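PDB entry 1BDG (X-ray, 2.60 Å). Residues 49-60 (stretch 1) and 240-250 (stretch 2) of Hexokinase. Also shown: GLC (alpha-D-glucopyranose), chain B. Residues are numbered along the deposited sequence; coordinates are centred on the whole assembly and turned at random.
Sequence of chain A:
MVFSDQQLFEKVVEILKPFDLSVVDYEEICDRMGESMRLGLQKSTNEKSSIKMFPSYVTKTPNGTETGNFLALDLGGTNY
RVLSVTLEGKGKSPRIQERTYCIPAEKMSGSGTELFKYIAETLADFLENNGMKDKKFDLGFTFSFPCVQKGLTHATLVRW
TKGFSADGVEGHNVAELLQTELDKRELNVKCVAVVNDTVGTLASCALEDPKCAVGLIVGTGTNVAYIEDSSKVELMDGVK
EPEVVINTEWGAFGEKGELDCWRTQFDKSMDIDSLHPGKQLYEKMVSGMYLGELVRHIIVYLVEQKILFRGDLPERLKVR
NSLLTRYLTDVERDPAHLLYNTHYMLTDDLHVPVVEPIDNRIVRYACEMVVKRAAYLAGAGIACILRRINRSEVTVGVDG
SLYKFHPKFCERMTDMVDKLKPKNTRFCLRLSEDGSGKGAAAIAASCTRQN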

ATOM      1  N   SER A  49       5.146   3.944  19.961  1.00 19.96           N
ATOM      2  CA  SER A  49       5.149   2.812  19.041  1.00 19.14           C
ATOM      3  C   SER A  49       5.066   3.315  17.615  1.00 18.05           C
ATOM      4  O   SER A  49       4.405   4.326  17.344  1.00 19.53           O
ATOM      5  CB  SER A  49       3.956   1.903  19.279  1.00 20.83           C
ATOM      6  OG  SER A  49       3.771   1.049  18.159  1.00 21.63           O
ATOM      7  N   SER A  50       5.707   2.594  16.700  1.00 14.78           N
ATOM      8  CA  SER A  50       5.676   2.986  15.312  1.00 13.80           C
ATOM      9  C   SER A  50       4.361   2.574  14.666  1.00 15.55           C
ATOM     10  O   SER A  50       3.879   3.251  13.747  1.00 15.90           O
ATOM     11  CB  SER A  50       6.867   2.419  14.557  1.00 12.80           C
ATOM     12  OG  SER A  50       6.943   1.021  14.696  1.00 15.97           O
ATOM     13  N   ILE A  51       3.758   1.489  15.152  1.00 13.32           N
ATOM     14  CA  ILE A  51       2.483   1.051  14.589  1.00 14.02           C
ATOM     15  C   ILE A  51       1.312   1.702  15.312  1.00 14.52           C
ATOM     16  O   ILE A  51       0.856   1.223  16.353  1.00 14.68           O
ATOM     17  CB  ILE A  51       2.361  -0.481  14.519  1.00 11.67           C
ATOM     18  CG1 ILE A  51       3.424  -1.017  13.561  1.00  9.34           C
ATOM     19  CG2 ILE A  51       0.957  -0.872  14.069  1.00  8.37           C
ATOM     20  CD1 ILE A  51       3.307  -2.488  13.230  1.00 10.04           C
ATOM     21  N   LYS A  52       0.801   2.765  14.691  1.00 14.71           N
ATOM     22  CA  LYS A  52      -0.281   3.598  15.224  1.00 15.75           C
ATOM     23  C   LYS A  52      -1.645   3.024  15.546  1.00 17.17           C
ATOM     24  O   LYS A  52      -2.337   3.582  16.398  1.00 18.82           O
ATOM     25  CB  LYS A  52      -0.453   4.840  14.366  1.00 14.16           C
ATOM     26  CG  LYS A  52       0.781   5.709  14.359  1.00 17.53           C
ATOM     27  CD  LYS A  52       1.073   6.214  15.744  1.00 17.71           C
ATOM     28  CE  LYS A  52       2.547   6.320  15.985  1.00 18.08           C
ATOM     29  NZ  LYS A  52       2.787   6.576  17.428  1.00 20.93           N
ATOM     30  N   MET A  53      -2.068   1.991  14.811  1.00 16.97           N
ATOM     31  CA  MET A  53      -3.349   1.314  15.037  1.00 15.21           C
ATOM     32  C   MET A  53      -4.543   2.247  15.119  1.00 16.61           C
ATOM     33  O   MET A  53      -5.393   2.080  16.003  1.00 15.81           O
ATOM     34  CB  MET A  53      -3.298   0.503  16.338  1.00 16.76           C
ATOM     35  CG  MET A  53      -2.153  -0.471  16.458  1.00 17.52           C
ATOM     36  SD  MET A  53      -2.278  -1.798  15.300  1.00 16.99           S
ATOM     37  CE  MET A  53      -2.985  -2.954  16.290  1.00 19.32           C
ATOM     38  N   PHE A  54      -4.659   3.172  14.168  1.00 15.98           N
ATOM     39  CA  PHE A  54      -5.764   4.130  14.176  1.00 13.95           C
ATOM     40  C   PHE A  54      -7.141   3.483  14.016  1.00 14.66           C
ATOM     41  O   PHE A  54      -7.401   2.830  13.000  1.00 15.62           O
ATOM     42  CB  PHE A  54      -5.622   5.151  13.041  1.00 14.25           C
ATOM     43  CG  PHE A  54      -4.342   5.922  13.048  1.00 13.18           C
ATOM     44  CD1 PHE A  54      -4.130   6.931  13.972  1.00 11.37           C
ATOM     45  CD2 PHE A  54      -3.373   5.683  12.083  1.00 10.85           C
ATOM     46  CE1 PHE A  54      -2.964   7.701  13.928  1.00  9.95           C
ATOM     47  CE2 PHE A  54      -2.219   6.440  12.035  1.00 11.23           C
ATOM     48  CZ  PHE A  54      -2.015   7.456  12.960  1.00  9.74           C
ATOM     49  N   PRO A  55      -8.028   3.628  15.019  1.00 13.68           N
ATOM     50  CA  PRO A  55      -9.353   3.030  14.860  1.00 11.06           C
ATOM     51  C   PRO A  55     -10.051   3.828  13.767  1.00 11.49           C
ATOM     52  O   PRO A  55      -9.921   5.053  13.705  1.00 11.53           O
ATOM     53  CB  PRO A  55     -10.000   3.264  16.223  1.00  9.92           C
ATOM     54  CG  PRO A  55      -9.328   4.495  16.708  1.00 11.95           C
ATOM     55  CD  PRO A  55      -7.897   4.252  16.345  1.00 12.27           C
ATOM     56  N   SER A  56     -10.711   3.123  12.856  1.00 11.59           N
ATOM     57  CA  SER A  56     -11.415   3.750  11.745  1.00 10.08           C
ATOM     58  C   SER A  56     -12.877   4.094  12.076  1.00 11.33           C
ATOM     59  O   SER A  56     -13.565   4.743  11.282  1.00 12.49           O
ATOM     60  CB  SER A  56     -11.386   2.801  10.562  1.00  8.59           C
ATOM     61  OG  SER A  56     -12.164   1.659  10.867  1.00  9.99           O
ATOM     62  N   TYR A  57     -13.350   3.638  13.233  1.00 10.07           N
ATOM     63  CA  TYR A  57     -14.726   3.850  13.662  1.00 10.27           C
ATOM     64  C   TYR A  57     -15.767   3.142  12.786  1.00 10.88           C
ATOM     65  O   TYR A  57     -16.953   3.454  12.835  1.00  9.53           O
ATOM     66  CB  TYR A  57     -15.038   5.335  13.839  1.00 11.77           C
ATOM     67  CG  TYR A  57     -14.575   5.884  15.160  1.00 11.23           C
ATOM     68  CD1 TYR A  57     -13.301   6.395  15.313  1.00 10.84           C
ATOM     69  CD2 TYR A  57     -15.409   5.865  16.263  1.00 13.84           C
ATOM     70  CE1 TYR A  57     -12.863   6.873  16.530  1.00 13.31           C
ATOM     71  CE2 TYR A  57     -14.982   6.336  17.489  1.00 15.81           C
ATOM     72  CZ  TYR A  57     -13.703   6.842  17.622  1.00 13.30           C
ATOM     73  OH  TYR A  57     -13.266   7.312  18.845  1.00 14.36           O
ATOM     74  N   VAL A  58     -15.300   2.235  11.936  1.00 13.42           N
ATOM     75  CA  VAL A  58     -16.200   1.426  11.131  1.00 15.10           C
ATOM     76  C   VAL A  58     -16.317   0.220  12.044  1.00 17.29           C
ATOM     77  O   VAL A  58     -15.357  -0.534  12.208  1.00 18.90           O
ATOM     78  CB  VAL A  58     -15.583   0.934   9.816  1.00 15.69           C
ATOM     79  CG1 VAL A  58     -16.518  -0.061   9.160  1.00 14.59           C
ATOM     80  CG2 VAL A  58     -15.355   2.082   8.879  1.00 17.62           C
ATOM     81  N   THR A  59     -17.439   0.107  12.734  1.00 18.80           N
ATOM     82  CA  THR A  59     -17.629  -1.010  13.635  1.00 21.12           C
ATOM     83  C   THR A  59     -18.258  -2.243  12.962  1.00 21.27           C
ATOM     84  O   THR A  59     -17.712  -3.344  13.058  1.00 21.33           O
ATOM     85  CB  THR A  59     -18.391  -0.557  14.881  1.00 20.94           C
ATOM     86  OG1 THR A  59     -19.597   0.112  14.489  1.00 23.77           O
ATOM     87  CG2 THR A  59     -17.538   0.419  15.674  1.00 21.66           C
ATOM     88  N   LYS A  60     -19.321  -2.041  12.191  1.00 21.53           N
ATOM     89  CA  LYS A  60     -20.000  -3.148  11.512  1.00 22.78           C
ATOM     90  C   LYS A  60     -19.843  -3.109   9.976  1.00 23.12           C
ATOM     91  O   LYS A  60     -20.265  -2.145   9.326  1.00 21.23           O
ATOM     92  CB  LYS A  60     -21.488  -3.158  11.889  1.00 21.66           C
ATOM     93  N   LYS A 240     -19.535   0.784  22.743  1.00 22.63           N
ATOM     94  CA  LYS A 240     -20.717  -0.076  22.892  1.00 22.31           C
ATOM     95  C   LYS A 240     -20.773  -1.290  21.975  1.00 21.10           C
ATOM     96  O   LYS A 240     -21.231  -2.352  22.391  1.00 20.13           O
ATOM     97  CB  LYS A 240     -22.001   0.779  22.794  1.00 20.79           C
ATOM     98  CG  LYS A 240     -23.272   0.075  22.292  1.00 21.06           C
ATOM     99  CD  LYS A 240     -24.487   0.978  22.458  1.00 18.49           C
ATOM    100  CE  LYS A 240     -24.590   1.375  23.924  1.00 21.83           C
ATOM    101  NZ  LYS A 240     -25.684   2.331  24.247  1.00 22.52           N
ATOM    102  N   GLU A 241     -20.295  -1.135  20.741  1.00 19.77           N
ATOM    103  CA  GLU A 241     -20.283  -2.237  19.780  1.00 19.44           C
ATOM    104  C   GLU A 241     -19.049  -3.080  20.049  1.00 19.69           C
ATOM    105  O   GLU A 241     -17.982  -2.558  20.333  1.00 20.51           O
ATOM    106  CB  GLU A 241     -20.295  -1.735  18.343  1.00 18.98           C
ATOM    107  CG  GLU A 241     -19.921  -0.308  18.204  1.00 21.51           C
ATOM    108  CD  GLU A 241     -21.067   0.609  18.492  1.00 20.26           C
ATOM    109  OE1 GLU A 241     -21.236   0.988  19.659  1.00 20.30           O
ATOM    110  OE2 GLU A 241     -21.794   0.951  17.536  1.00 22.21           O
ATOM    111  N   PRO A 242     -19.151  -4.391  19.843  1.00 18.86           N
ATOM    112  CA  PRO A 242     -18.028  -5.271  20.101  1.00 18.33           C
ATOM    113  C   PRO A 242     -16.754  -5.033  19.339  1.00 20.19           C
ATOM    114  O   PRO A 242     -15.668  -5.222  19.904  1.00 21.40           O
ATOM    115  CB  PRO A 242     -18.611  -6.639  19.785  1.00 20.32           C
ATOM    116  CG  PRO A 242     -19.520  -6.337  18.654  1.00 19.73           C
ATOM    117  CD  PRO A 242     -20.223  -5.113  19.145  1.00 19.97           C
ATOM    118  N   GLU A 243     -16.865  -4.622  18.072  1.00 20.38           N
ATOM    119  CA  GLU A 243     -15.674  -4.444  17.225  1.00 16.38           C
ATOM    120  C   GLU A 243     -15.517  -3.139  16.442  1.00 16.32           C
ATOM    121  O   GLU A 243     -16.452  -2.330  16.315  1.00 13.91           O
ATOM    122  CB  GLU A 243     -15.597  -5.607  16.231  1.00 15.68           C
ATOM    123  CG  GLU A 243     -15.881  -6.975  16.826  1.00 14.50           C
ATOM    124  CD  GLU A 243     -15.785  -8.079  15.805  1.00 16.29           C
ATOM    125  OE1 GLU A 243     -16.537  -8.029  14.815  1.00 14.22           O
ATOM    126  OE2 GLU A 243     -14.958  -8.995  15.998  1.00 15.77           O
ATOM    127  N   VAL A 244     -14.317  -2.985  15.883  1.00 14.18           N
ATOM    128  CA  VAL A 244     -13.929  -1.828  15.072  1.00 12.94           C
ATOM    129  C   VAL A 244     -12.806  -2.224  14.108  1.00 12.90           C
ATOM    130  O   VAL A 244     -11.925  -3.019  14.443  1.00 10.64           O
ATOM    131  CB  VAL A 244     -13.429  -0.649  15.935  1.00 13.30           C
ATOM    132  CG1 VAL A 244     -12.060  -0.971  16.544  1.00 14.62           C
ATOM    133  CG2 VAL A 244     -13.375   0.628  15.109  1.00 12.19           C
ATOM    134  N   VAL A 245     -12.873  -1.708  12.892  1.00 11.51           N
ATOM    135  CA  VAL A 245     -11.851  -2.014  11.921  1.00 11.74           C
ATOM    136  C   VAL A 245     -10.680  -1.131  12.280  1.00 12.87           C
ATOM    137  O   VAL A 245     -10.840   0.076  12.409  1.00 15.54           O
ATOM    138  CB  VAL A 245     -12.336  -1.750  10.464  1.00 10.42           C
ATOM    139  CG1 VAL A 245     -11.217  -2.018   9.472  1.00 10.09           C
ATOM    140  CG2 VAL A 245     -13.517  -2.651  10.136  1.00  9.09           C
ATOM    141  N   ILE A 246      -9.532  -1.743  12.540  1.00 13.42           N
ATOM    142  CA  ILE A 246      -8.329  -1.000  12.888  1.00 14.60           C
ATOM    143  C   ILE A 246      -7.452  -0.771  11.668  1.00 14.82           C
ATOM    144  O   ILE A 246      -7.240  -1.686  10.882  1.00 15.06           O
ATOM    145  CB  ILE A 246      -7.488  -1.754  13.950  1.00 16.53           C
ATOM    146  CG1 ILE A 246      -8.159  -1.674  15.324  1.00 17.98           C
ATOM    147  CG2 ILE A 246      -6.091  -1.156  14.049  1.00 18.55           C
ATOM    148  CD1 ILE A 246      -7.979  -0.355  16.019  1.00 18.83           C
ATOM    149  N   ASN A 247      -6.973   0.455  11.499  1.00 14.28           N
ATOM    150  CA  ASN A 247      -6.071   0.789  10.404  1.00 14.56           C
ATOM    151  C   ASN A 247      -4.682   0.752  11.052  1.00 18.18           C
ATOM    152  O   ASN A 247      -4.258   1.691  11.743  1.00 18.07           O
ATOM    153  CB  ASN A 247      -6.385   2.176   9.852  1.00 12.58           C
ATOM    154  CG  ASN A 247      -5.394   2.629   8.797  1.00 11.27           C
ATOM    155  OD1 ASN A 247      -4.606   1.849   8.276  1.00 11.77           O
ATOM    156  ND2 ASN A 247      -5.442   3.902   8.472  1.00 10.29           N
ATOM    157  N   THR A 248      -3.998  -0.370  10.860  1.00 19.59           N
ATOM    158  CA  THR A 248      -2.688  -0.605  11.445  1.00 19.46           C
ATOM    159  C   THR A 248      -1.687   0.451  11.059  1.00 19.23           C
ATOM    160  O   THR A 248      -1.027   1.015  11.919  1.00 19.40           O
ATOM    161  CB  THR A 248      -2.156  -1.986  11.047  1.00 17.78           C
ATOM    162  OG1 THR A 248      -1.882  -2.001   9.642  1.00 19.73           O
ATOM    163  CG2 THR A 248      -3.194  -3.049  11.367  1.00 16.09           C
ATOM    164  N   GLU A 249      -1.587   0.709   9.761  1.00 20.73           N
ATOM    165  CA  GLU A 249      -0.659   1.699   9.231  1.00 19.66           C
ATOM    166  C   GLU A 249       0.753   1.198   9.589  1.00 18.99           C
ATOM    167  O   GLU A 249       1.576   1.916  10.169  1.00 18.03           O
ATOM    168  CB  GLU A 249      -0.983   3.070   9.826  1.00 20.35           C
ATOM    169  CG  GLU A 249      -0.515   4.266   9.005  1.00 23.72           C
ATOM    170  CD  GLU A 249      -1.091   4.330   7.592  1.00 22.46           C
ATOM    171  OE1 GLU A 249      -2.314   4.524   7.429  1.00 20.79           O
ATOM    172  OE2 GLU A 249      -0.299   4.224   6.637  1.00 23.60           O
ATOM    173  N   TRP A 250       1.000  -0.059   9.201  1.00 18.04           N
ATOM    174  CA  TRP A 250       2.247  -0.776   9.445  1.00 17.21           C
ATOM    175  C   TRP A 250       3.428  -0.358   8.586  1.00 20.76           C
ATOM    176  O   TRP A 250       4.548  -0.849   8.770  1.00 20.62           O
ATOM    177  CB  TRP A 250       2.024  -2.296   9.327  1.00 16.19           C
ATOM    178  CG  TRP A 250       1.843  -2.872   7.916  1.00 13.80           C
ATOM    179  CD1 TRP A 250       2.109  -2.254   6.726  1.00 12.53           C
ATOM    180  CD2 TRP A 250       1.407  -4.198   7.583  1.00 11.43           C
ATOM    181  NE1 TRP A 250       1.873  -3.107   5.683  1.00 11.48           N
ATOM    182  CE2 TRP A 250       1.442  -4.308   6.175  1.00 12.84           C
ATOM    183  CE3 TRP A 250       1.001  -5.303   8.338  1.00 10.82           C
ATOM    184  CZ2 TRP A 250       1.084  -5.488   5.501  1.00 10.98           C
ATOM    185  CZ3 TRP A 250       0.647  -6.478   7.668  1.00 10.24           C
ATOM    186  CH2 TRP A 250       0.692  -6.559   6.265  1.00 10.51           C
TER
HETATM  187  C1  GLC B 501       0.659   4.083   2.518  1.00 16.07           C
HETATM  188  C2  GLC B 501      -0.329   4.916   3.333  1.00 14.99           C
HETATM  189  C3  GLC B 501      -1.398   4.018   3.912  1.00 14.22           C
HETATM  190  C4  GLC B 501      -2.068   3.236   2.796  1.00 13.69           C
HETATM  191  C5  GLC B 501      -1.022   2.449   2.038  1.00 10.91           C
HETATM  192  C6  GLC B 501      -1.612   1.692   0.863  1.00 12.85           C
HETATM  193  O1  GLC B 501       1.208   3.121   3.355  1.00 18.87           O
HETATM  194  O2  GLC B 501       0.340   5.585   4.400  1.00 13.02           O
HETATM  195  O3  GLC B 501      -2.372   4.791   4.598  1.00 14.67           O
HETATM  196  O4  GLC B 501      -3.038   2.369   3.332  1.00 13.59           O
HETATM  197  O5  GLC B 501      -0.048   3.351   1.508  1.00 12.68           O
HETATM  198  O6  GLC B 501      -1.698   2.508  -0.285  1.00 11.31           O
HETATM  199  O   HOH W   1     -17.874  -6.655  13.095  1.00 24.93           O

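Residues 49-60 and 240-250 of hexokinase, far apart in sequence, run side by side in roughly opposite directions and bury 763 Å² between them, with five of the six hydrogen bonds between them running backbone to backbone. At the start of stretch 1, Ile51 supplies an apolar contact, its CD1 lying 4.1 Å from Trp250 CB. The end of Lys52 leads away from stretch 2, and its NZ donates to Ser49 O (2.8 Å). Backbone pairing begins at Met53, whose N donates to Thr248 O (3.2 Å); its CB also packs 4.0 Å from Ile246 CG2. Phe54 and Asn247 form an antiparallel hydrogen-bonded pair: Asn247 N to Phe54 O is short and nearly straight (2.8 Å, 162°), whereas Phe54 N to Asn247 O, though 2.9 Å long, is bent to 115° and weak. Both side chains lie on the same sheet face, where the edge of the Phe54 ring meets the aliphatic part of Glu249 (CE2 to CG, 4.1 Å). The carboxylate of Glu249 binds the sugar, accepting from GLC O3 at OE1 (2.8 Å) and from GLC O2 at OE2 (2.7 Å). Pro55, with no amide hydrogen to give, occupies the non-hydrogen-bonded position opposite Ile246; these two side chains share the other face, with Pro55 CB 4.2 Å from Ile246 CD1. Ser56 then grips Val245 O twice, through its N (3.1 Å) and its OG (2.6 Å). Tyr57 points its CB away, and Val58 O accepts a hydrogen bond from Val245 N (2.8 Å), so that Val245 is held by its N and its O, while Val58 CG1 rests 4.1 Å from Val245 CG2. At Thr59 the methyl CG2 packs against the aliphatic Glu241 CG (3.6 Å). A water bridges Glu243 and Thr59, its O donating to Glu243 OE1 (2.6 Å) and, weakly, to Thr59 O (3.3 Å).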